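Local atomic coordinates of transcriptional regulator, PadR family (PDB entry 3HHH), a protein that probably binds DNA through a winged helix-turn-helix domain and regulates transcription, as other members of the PadR family do. Residues 60-65 with 77-83. Sequence-based numbering, arbitrary orientation.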
# COMPACT_ATOMS: atom_id res chain seq x y z
N GLN B 60 -6.96 19.99 -5.06
CA GLN B 60 -6.12 21.02 -5.70
C GLN B 60 -4.61 20.72 -5.64
O GLN B 60 -3.78 21.63 -5.65
CB GLN B 60 -6.44 22.41 -5.13
CG GLN B 60 -7.85 22.89 -5.48
CD GLN B 60 -8.34 24.01 -4.59
OE1 GLN B 60 -8.30 23.92 -3.36
NE2 GLN B 60 -8.83 25.08 -5.21
N TRP B 61 -4.27 19.43 -5.61
CA TRP B 61 -2.88 19.00 -5.72
C TRP B 61 -2.45 18.96 -7.19
O TRP B 61 -1.27 19.11 -7.50
CB TRP B 61 -2.68 17.63 -5.06
CG TRP B 61 -2.92 17.66 -3.58
CD1 TRP B 61 -2.41 18.56 -2.69
CD2 TRP B 61 -3.73 16.76 -2.82
NE1 TRP B 61 -2.85 18.27 -1.42
CE2 TRP B 61 -3.66 17.17 -1.47
CE3 TRP B 61 -4.51 15.64 -3.15
CZ2 TRP B 61 -4.35 16.50 -0.45
CZ3 TRP B 61 -5.18 14.97 -2.13
CH2 TRP B 61 -5.10 15.41 -0.80
N VAL B 62 -3.42 18.78 -8.08
CA VAL B 62 -3.20 18.92 -9.52
C VAL B 62 -4.19 19.93 -10.10
O VAL B 62 -5.31 20.07 -9.60
CB VAL B 62 -3.36 17.57 -10.26
CG1 VAL B 62 -2.36 16.54 -9.73
CG2 VAL B 62 -4.80 17.04 -10.13
N ILE B 63 -3.77 20.64 -11.14
CA ILE B 63 -4.68 21.45 -11.95
C ILE B 63 -5.00 20.68 -13.22
O ILE B 63 -4.13 20.00 -13.78
CB ILE B 63 -4.05 22.80 -12.37
CG1 ILE B 63 -3.60 23.60 -11.14
CG2 ILE B 63 -5.06 23.63 -13.18
CD1 ILE B 63 -2.93 24.92 -11.48
N ALA B 64 -6.25 20.78 -13.67
CA ALA B 64 -6.71 20.11 -14.89
C ALA B 64 -7.15 21.15 -15.93
O ALA B 64 -7.75 22.17 -15.59
CB ALA B 64 -7.85 19.17 -14.58
N GLU B 65 -6.85 20.87 -17.19
CA GLU B 65 -7.16 21.81 -18.27
C GLU B 65 -7.17 21.08 -19.61
O GLU B 65 -6.39 20.15 -19.82
CB GLU B 65 -6.16 22.97 -18.25
CG GLU B 65 -5.83 23.60 -19.59
CD GLU B 65 -4.76 24.65 -19.46
OE1 GLU B 65 -3.57 24.31 -19.65
OE2 GLU B 65 -5.10 25.82 -19.15
N PHE B 77 -5.72 17.51 -19.56
CA PHE B 77 -4.31 17.40 -19.20
C PHE B 77 -4.05 17.91 -17.78
O PHE B 77 -4.70 18.86 -17.33
CB PHE B 77 -3.44 18.19 -20.19
CG PHE B 77 -3.33 17.54 -21.54
CD1 PHE B 77 -2.32 16.63 -21.81
CD2 PHE B 77 -4.24 17.84 -22.55
CE1 PHE B 77 -2.21 16.03 -23.05
CE2 PHE B 77 -4.13 17.25 -23.80
CZ PHE B 77 -3.12 16.34 -24.05
N TYR B 78 -3.10 17.29 -17.09
CA TYR B 78 -2.83 17.58 -15.67
C TYR B 78 -1.41 18.08 -15.42
O TYR B 78 -0.48 17.78 -16.17
CB TYR B 78 -3.06 16.32 -14.82
CG TYR B 78 -4.48 15.82 -14.83
CD1 TYR B 78 -5.38 16.19 -13.83
CD2 TYR B 78 -4.94 14.97 -15.83
CE1 TYR B 78 -6.69 15.73 -13.83
CE2 TYR B 78 -6.25 14.50 -15.84
CZ TYR B 78 -7.12 14.88 -14.84
OH TYR B 78 -8.41 14.41 -14.85
N ARG B 79 -1.26 18.84 -14.33
CA ARG B 79 0.06 19.26 -13.85
C ARG B 79 -0.01 19.50 -12.35
O ARG B 79 -1.06 19.86 -11.81
CB ARG B 79 0.54 20.51 -14.59
CG ARG B 79 -0.40 21.71 -14.51
CD ARG B 79 0.03 22.84 -15.44
NE ARG B 79 -0.95 23.94 -15.47
CZ ARG B 79 -1.96 24.06 -16.34
NH1 ARG B 79 -2.17 23.16 -17.29
NH2 ARG B 79 -2.77 25.11 -16.25
N LEU B 80 1.12 19.29 -11.67
CA LEU B 80 1.17 19.44 -10.22
C LEU B 80 1.13 20.90 -9.79
O LEU B 80 1.77 21.76 -10.40
CB LEU B 80 2.45 18.81 -9.66
CG LEU B 80 2.60 17.29 -9.79
CD1 LEU B 80 3.81 16.84 -9.00
CD2 LEU B 80 1.34 16.56 -9.31
N THR B 81 0.37 21.18 -8.74
CA THR B 81 0.42 22.46 -8.06
C THR B 81 1.63 22.45 -7.13
O THR B 81 2.33 21.45 -7.03
CB THR B 81 -0.86 22.70 -7.24
OG1 THR B 81 -1.01 21.65 -6.27
CG2 THR B 81 -2.08 22.74 -8.14
N SER B 82 1.88 23.57 -6.46
CA SER B 82 2.94 23.63 -5.46
C SER B 82 2.61 22.72 -4.27
O SER B 82 3.49 22.04 -3.74
CB SER B 82 3.15 25.07 -4.98
OG SER B 82 3.68 25.87 -6.02
N SER B 83 1.34 22.71 -3.87
CA SER B 83 0.87 21.84 -2.80
C SER B 83 0.98 20.38 -3.21
O SER B 83 1.31 19.52 -2.39
CB SER B 83 -0.58 22.17 -2.44
OG SER B 83 -1.46 21.88 -3.52
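The guanidinium of Arg-79 has CG2 of Ile-63 over one face and the carboxylate of Glu-65 at its edge. That edge carries a salt bridge, Arg-79 NH1 to Glu-65 OE1 at 3.0 Å; the two planes stand 49° apart and NH1 lies above the carboxylate plane, so the pairing is not coplanar. With CG between the backbone N and the carbonyl carbon (chi1 57°) and an extended chain to NE, Arg-79 reaches diagonally, past its pair partner Ile-63, to Glu-65 on the partner strand. The Tyr-78 ring takes CB of Ala-64 obliquely, 3.7 Å from CE1, and CG2 of Val-62 near CD1; at the edge of the Trp-61 indole, Ser-83 OG approaches CD1. Strands 62-69 and 74-80 form an antiparallel hairpin, the wing expected of a winged helix-turn-helix domain. Reciprocal backbone bonds join Ile-63 with Arg-79 and Glu-65 with Phe-77, Phe-77 N lying 2.7 Å from Glu-65 O. Val-62 CG1 meets Leu-80 CD2 at 3.7 Å; helix 13-24 touches both side chains, and helix 46-58 packs on Val-62 and Tyr-78. Where the strand gives way to helix 82-106, Thr-81 N bonds to Trp-61 O (2.9 Å, 170° at the hydrogen) from above the carbonyl plane. Thr-81 is the N-cap residue; its OG1 accepts from Gly-84 N and, at 2.8 Å, from Ser-83 OG, while its CG2 packs 3.5 Å from Ile-63 CG1.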